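Local coordinates for protein copper-containing nitrite reductase (Hyphomicrobium denitrificans 1NES1, PDB 6TFO) that probably reduces nitrite to nitric oxide with electrons from cytochrome c, using bound copper, as a homotrimeric multidomain enzyme of the multicopper oxidase family, at residues N57-V62 against V110-Y115; A82-Y87 against F103-S108. One frame throughout, in Å; residues are numbered along the deposited sequence.

Contact 1: N57-V62 against V110-Y115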
loop_
_atom_site.group_PDB
_atom_site.type_symbol
_atom_site.label_atom_id
_atom_site.label_comp_id
_atom_site.label_asym_id
_atom_site.label_seq_id
_atom_site.Cartn_x
_atom_site.Cartn_y
_atom_site.Cartn_z
ATOM N N ASN C 57 -3.820 -4.267 -26.188
ATOM C CA ASN C 57 -4.402 -3.994 -27.525
ATOM C C ASN C 57 -5.136 -5.243 -28.018
ATOM O O ASN C 57 -4.863 -5.741 -29.115
ATOM C CB ASN C 57 -3.327 -3.476 -28.472
ATOM C CG ASN C 57 -2.767 -2.151 -28.007
ATOM O OD1 ASN C 57 -3.490 -1.375 -27.376
ATOM N ND2 ASN C 57 -1.484 -1.896 -28.279
ATOM N N PRO C 58 -6.134 -5.753 -27.250
ATOM C CA PRO C 58 -6.780 -7.028 -27.565
ATOM C C PRO C 58 -7.526 -6.961 -28.896
ATOM O O PRO C 58 -8.076 -5.910 -29.221
ATOM C CB PRO C 58 -7.774 -7.279 -26.419
ATOM C CG PRO C 58 -8.027 -5.892 -25.867
ATOM C CD PRO C 58 -6.724 -5.132 -26.057
ATOM N N LYS C 59 -7.524 -8.083 -29.621
ATOM C CA LYS C 59 -8.377 -8.257 -30.819
ATOM C C LYS C 59 -9.819 -8.404 -30.313
ATOM O O LYS C 59 -10.073 -9.279 -29.449
ATOM C CB LYS C 59 -7.919 -9.447 -31.664
ATOM C CG LYS C 59 -8.708 -9.630 -32.949
ATOM C CD LYS C 59 -8.367 -10.885 -33.696
ATOM C CE LYS C 59 -7.276 -10.653 -34.715
ATOM N NZ LYS C 59 -7.214 -11.747 -35.708
ATOM N N LEU C 60 -10.713 -7.543 -30.801
ATOM C CA LEU C 60 -12.160 -7.578 -30.480
ATOM C C LEU C 60 -12.874 -8.346 -31.596
ATOM O O LEU C 60 -13.065 -7.777 -32.701
ATOM C CB LEU C 60 -12.636 -6.129 -30.355
ATOM C CG LEU C 60 -11.834 -5.258 -29.394
ATOM C CD1 LEU C 60 -12.509 -3.915 -29.191
ATOM C CD2 LEU C 60 -11.615 -5.932 -28.045
ATOM N N VAL C 61 -13.185 -9.622 -31.350
ATOM C CA VAL C 61 -13.844 -10.497 -32.369
ATOM C C VAL C 61 -15.364 -10.368 -32.226
ATOM O O VAL C 61 -15.908 -10.676 -31.144
ATOM C CB VAL C 61 -13.390 -11.963 -32.280
ATOM C CG1 VAL C 61 -14.234 -12.854 -33.181
ATOM C CG2 VAL C 61 -11.914 -12.111 -32.605
ATOM N N VAL C 62 -15.997 -9.922 -33.299
ATOM C CA VAL C 62 -17.467 -9.698 -33.394
ATOM C C VAL C 62 -17.951 -10.329 -34.698
ATOM O O VAL C 62 -17.150 -10.439 -35.636
ATOM C CB VAL C 62 -17.855 -8.211 -33.296
ATOM C CG1 VAL C 62 -17.273 -7.555 -32.057
ATOM C CG2 VAL C 62 -17.502 -7.415 -34.541
ATOM N N VAL C 110 -17.886 -6.875 -42.623
ATOM C CA VAL C 110 -16.865 -7.925 -42.332
ATOM C C VAL C 110 -15.481 -7.342 -42.626
ATOM O O VAL C 110 -15.381 -6.473 -43.524
ATOM C CB VAL C 110 -17.103 -9.215 -43.151
ATOM C CG1 VAL C 110 -15.847 -10.060 -43.307
ATOM C CG2 VAL C 110 -18.192 -10.080 -42.555
ATOM N N GLY C 111 -14.465 -7.802 -41.896
ATOM C CA GLY C 111 -13.056 -7.424 -42.125
ATOM C C GLY C 111 -12.346 -7.047 -40.841
ATOM O O GLY C 111 -12.835 -7.412 -39.734
ATOM N N GLN C 112 -11.208 -6.366 -40.974
ATOM C CA GLN C 112 -10.376 -5.935 -39.822
ATOM C C GLN C 112 -10.279 -4.414 -39.835
ATOM O O GLN C 112 -10.039 -3.857 -40.892
ATOM C CB GLN C 112 -8.996 -6.586 -39.863
ATOM C CG GLN C 112 -9.052 -8.092 -40.058
ATOM C CD GLN C 112 -7.984 -8.809 -39.274
ATOM O OE1 GLN C 112 -8.064 -10.010 -39.073
ATOM N NE2 GLN C 112 -6.996 -8.071 -38.798
ATOM N N PHE C 113 -10.477 -3.790 -38.681
ATOM C CA PHE C 113 -10.612 -2.322 -38.522
ATOM C C PHE C 113 -9.827 -1.913 -37.284
ATOM O O PHE C 113 -10.001 -2.568 -36.255
ATOM C CB PHE C 113 -12.090 -1.919 -38.411
ATOM C CG PHE C 113 -12.957 -2.475 -39.514
ATOM C CD1 PHE C 113 -13.084 -1.815 -40.730
ATOM C CD2 PHE C 113 -13.621 -3.677 -39.348
ATOM C CE1 PHE C 113 -13.875 -2.340 -41.744
ATOM C CE2 PHE C 113 -14.417 -4.197 -40.362
ATOM C CZ PHE C 113 -14.530 -3.544 -41.564
ATOM N N ASP C 114 -8.974 -0.895 -37.407
ATOM C CA ASP C 114 -8.173 -0.366 -36.279
ATOM C C ASP C 114 -9.098 0.402 -35.352
ATOM O O ASP C 114 -9.843 1.265 -35.843
ATOM C CB ASP C 114 -7.022 0.519 -36.755
ATOM C CG ASP C 114 -5.824 -0.265 -37.272
ATOM O OD1 ASP C 114 -5.857 -1.514 -37.217
ATOM O OD2 ASP C 114 -4.875 0.385 -37.739
ATOM N N TYR C 115 -9.057 0.062 -34.070
ATOM C CA TYR C 115 -9.427 0.990 -32.981
ATOM C C TYR C 115 -8.136 1.626 -32.480
ATOM O O TYR C 115 -7.148 0.892 -32.274
ATOM C CB TYR C 115 -10.231 0.269 -31.903
ATOM C CG TYR C 115 -9.517 -0.732 -31.031
ATOM C CD1 TYR C 115 -8.937 -0.340 -29.831
ATOM C CD2 TYR C 115 -9.550 -2.079 -31.329
ATOM C CE1 TYR C 115 -8.340 -1.255 -28.985
ATOM C CE2 TYR C 115 -8.949 -3.009 -30.499
ATOM C CZ TYR C 115 -8.339 -2.595 -29.327
ATOM O OH TYR C 115 -7.758 -3.502 -28.488
#

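Contact 2: A82-Y87 against F103-S108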
loop_
_atom_site.group_PDB
_atom_site.type_symbol
_atom_site.label_atom_id
_atom_site.label_comp_id
_atom_site.label_asym_id
_atom_site.label_seq_id
_atom_site.Cartn_x
_atom_site.Cartn_y
_atom_site.Cartn_z
ATOM N N ALA C 82 -11.073 6.242 -28.066
ATOM C CA ALA C 82 -10.968 5.118 -29.008
ATOM C C ALA C 82 -11.772 5.504 -30.246
ATOM O O ALA C 82 -12.886 6.032 -30.072
ATOM C CB ALA C 82 -11.474 3.853 -28.354
ATOM N N VAL C 83 -11.212 5.288 -31.427
ATOM C CA VAL C 83 -11.830 5.665 -32.721
ATOM C C VAL C 83 -11.767 4.448 -33.642
ATOM O O VAL C 83 -10.732 3.752 -33.641
ATOM C CB VAL C 83 -11.120 6.881 -33.336
ATOM C CG1 VAL C 83 -11.738 7.276 -34.673
ATOM C CG2 VAL C 83 -11.111 8.055 -32.383
ATOM N N ILE C 84 -12.842 4.214 -34.395
ATOM C CA ILE C 84 -12.925 3.201 -35.491
ATOM C C ILE C 84 -13.444 3.937 -36.727
ATOM O O ILE C 84 -14.619 4.387 -36.702
ATOM C CB ILE C 84 -13.832 2.035 -35.057
ATOM C CG1 ILE C 84 -13.593 1.675 -33.588
ATOM C CG2 ILE C 84 -13.669 0.847 -35.995
ATOM C CD1 ILE C 84 -14.032 0.285 -33.205
ATOM N N ASP C 85 -12.588 4.140 -37.730
ATOM C CA ASP C 85 -12.853 5.130 -38.813
ATOM C C ASP C 85 -14.032 4.657 -39.673
ATOM O O ASP C 85 -14.935 5.489 -39.939
ATOM C CB ASP C 85 -11.599 5.393 -39.657
ATOM C CG ASP C 85 -10.565 6.265 -38.952
ATOM O OD1 ASP C 85 -10.928 6.977 -38.012
ATOM O OD2 ASP C 85 -9.404 6.219 -39.344
ATOM N N GLN C 86 -14.038 3.368 -40.041
ATOM C CA GLN C 86 -14.907 2.780 -41.096
ATOM C C GLN C 86 -16.346 2.716 -40.584
ATOM O O GLN C 86 -17.236 2.488 -41.400
ATOM C CB GLN C 86 -14.399 1.396 -41.510
ATOM C CG GLN C 86 -12.945 1.412 -41.956
ATOM C CD GLN C 86 -11.952 1.652 -40.837
ATOM O OE1 GLN C 86 -12.260 1.567 -39.643
ATOM N NE2 GLN C 86 -10.725 1.958 -41.229
ATOM N N TYR C 87 -16.539 2.886 -39.269
ATOM C CA TYR C 87 -17.850 2.881 -38.573
ATOM C C TYR C 87 -18.189 4.282 -38.057
ATOM O O TYR C 87 -19.193 4.433 -37.359
ATOM C CB TYR C 87 -17.828 1.872 -37.425
ATOM C CG TYR C 87 -17.889 0.447 -37.908
ATOM C CD1 TYR C 87 -19.076 -0.088 -38.344
ATOM C CD2 TYR C 87 -16.759 -0.345 -38.000
ATOM C CE1 TYR C 87 -19.153 -1.384 -38.808
ATOM C CE2 TYR C 87 -16.819 -1.642 -38.473
ATOM C CZ TYR C 87 -18.027 -2.170 -38.879
ATOM O OH TYR C 87 -18.126 -3.453 -39.333
ATOM N N PHE C 103 -19.470 3.786 -26.107
ATOM C CA PHE C 103 -19.995 4.040 -27.469
ATOM C C PHE C 103 -20.402 2.690 -28.062
ATOM O O PHE C 103 -19.948 1.620 -27.572
ATOM C CB PHE C 103 -18.983 4.821 -28.315
ATOM C CG PHE C 103 -17.727 4.095 -28.753
ATOM C CD1 PHE C 103 -16.650 3.961 -27.889
ATOM C CD2 PHE C 103 -17.593 3.599 -30.046
ATOM C CE1 PHE C 103 -15.494 3.308 -28.299
ATOM C CE2 PHE C 103 -16.432 2.961 -30.453
ATOM C CZ PHE C 103 -15.387 2.814 -29.580
ATOM N N SER C 104 -21.294 2.720 -29.049
ATOM C CA SER C 104 -21.761 1.487 -29.723
ATOM C C SER C 104 -21.975 1.751 -31.209
ATOM O O SER C 104 -21.961 2.912 -31.641
ATOM C CB SER C 104 -22.999 0.977 -29.080
ATOM O OG SER C 104 -23.975 2.000 -29.104
ATOM N N PHE C 105 -22.167 0.671 -31.946
ATOM C CA PHE C 105 -22.326 0.686 -33.412
ATOM C C PHE C 105 -22.723 -0.730 -33.811
ATOM O O PHE C 105 -22.561 -1.652 -32.966
ATOM C CB PHE C 105 -21.027 1.150 -34.083
ATOM C CG PHE C 105 -19.838 0.248 -33.839
ATOM C CD1 PHE C 105 -19.020 0.432 -32.735
ATOM C CD2 PHE C 105 -19.532 -0.780 -34.722
ATOM C CE1 PHE C 105 -17.941 -0.409 -32.508
ATOM C CE2 PHE C 105 -18.453 -1.624 -34.498
ATOM C CZ PHE C 105 -17.660 -1.439 -33.388
ATOM N N ILE C 106 -23.218 -0.877 -35.039
ATOM C CA ILE C 106 -23.569 -2.192 -35.633
ATOM C C ILE C 106 -22.392 -2.640 -36.486
ATOM O O ILE C 106 -22.027 -1.885 -37.390
ATOM C CB ILE C 106 -24.875 -2.095 -36.449
ATOM C CG1 ILE C 106 -26.019 -1.500 -35.618
ATOM C CG2 ILE C 106 -25.230 -3.462 -37.015
ATOM C CD1 ILE C 106 -27.389 -1.711 -36.205
ATOM N N ALA C 107 -21.857 -3.830 -36.213
ATOM C CA ALA C 107 -20.741 -4.430 -36.975
ATOM C C ALA C 107 -21.270 -4.927 -38.328
ATOM O O ALA C 107 -21.349 -6.151 -38.530
ATOM C CB ALA C 107 -20.096 -5.526 -36.156
ATOM N N SER C 108 -21.619 -3.993 -39.213
ATOM C CA SER C 108 -22.313 -4.230 -40.500
ATOM C C SER C 108 -21.349 -4.696 -41.594
ATOM O O SER C 108 -21.824 -5.357 -42.532
ATOM C CB SER C 108 -23.065 -3.009 -40.921
ATOM O OG SER C 108 -22.291 -1.843 -40.741
#

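Contact 1: N57-V62 against V110-Y115
The Tyr115 ring reaches over to Pro58 and Leu60, crossing both side chains at about a right angle. Strands 60-63 and 111-116 belong to one sheet of the N-terminal cupredoxin domain, a β-sandwich whose type 1 copper is held by His80, Cys117, His122 and Met127; Pro58 lies in the loop leading into the first. Strand 128-134 runs between the two strands, so they are not bonded backbone to backbone; instead a side chain of one segment reaches a backbone carbonyl of the other. Tyr115 CB points toward 57-62, chi1 (70°) sets CG between the backbone N and the carbonyl carbon, and the ring carries the OH on to Pro58. The hydroxyl donates a hydrogen bond to that carbonyl, with Tyr115 OH 2.5 Å from Pro58 O, in the carbonyl plane and on a lone pair (C=O...O angle 133°). That oxygen lies at the ring's edge. Tyr115 OH is also 3.0 Å from Pro58 N, but a proline nitrogen has no hydrogen, and this approach is no hydrogen bond. Leu60 supplies the apolar part: its CG stands 3.8 Å from Tyr115 CE2. A phenylalanine in place of Tyr115 would probably keep the touch with Leu60 but leave the carbonyl oxygen of Pro58 without this donor, loosening the tie between loop and strand. Leu34 and Tyr45 also pack against Tyr115. Asn57 adopts the left-handed helical conformation, which asparagine tolerates better than most residues; its ND2 bonds to Gly126 O and its OD1 to Tyr45 N. Farther along, Lys59 and Gln112 approach each other where both side chains are exposed to solvent. Lys59 NZ, weakly bonded to Gln132 OE1, stays 3.9 Å from Gln112 OE1, too far for a hydrogen bond.

Contact 2: A82-Y87 against F103-S108
Ile106 O is approached by three groups: the Tyr87 ring, whose CE1 comes to 3.2 Å from it, and two weak donors, Ser108 N (2.8 Å from Ile106 O) and the Ser108 hydroxyl. The bond from Ser108 N closes an inverse gamma turn centred on Ala107, and serine suits the bend because its short side chain can fold back on the same oxygen. Tyr87 lies against this turn, and its OH is hydrogen-bonded to the backbone N of Lys109.

Beyond the turn the contact is apolar, joining the two sheets of the cupredoxin sandwich. Phe105 CD2 stands 3.7 Å above the plane of the Tyr87 ring, toward its rim; the two rings meet obliquely, centroids 4.9 Å apart and planes at 37°. The far end of the Phe105 ring takes Ile84, whose CD1 is 4.0 Å from Phe105 CZ. Phe103, two residues before Phe105 on the same strand, also points toward segment 82-87: Ile84 CG1 lies at its edge, and the small Ala82 brings CB to 4.1 Å from Phe103 CE1. Between the two phenylalanines, Ser104 has its OG bonded to Pro266 O of a second subunit.

Greasy side chains thus fill the space between the sheets, while tyrosine, with an apolar ring and a polar tip, suits the border where core gives way to turn.

In the fold
From the N terminus the chain lays down strands 30-39 and 42-48 in one sheet, passes to the other for strand 60-63, goes back for strand 67-73, and returns for strand 83-84. After strand 89-90 it crosses again into strand 100-106, then comes back as strand 111-116. Contact 1 closes the longer loop, with 47 residues between its segments; contact 2 closes a shorter one, nested wholly inside it. The outer closure ties the loop into strand 60-63 to strand 111-116; the inner one joins the two facing sheets. They meet directly where Phe113 packs on Gln86 and Tyr87 and Val62 on Ala107. All four segments lie in the N-terminal cupredoxin domain.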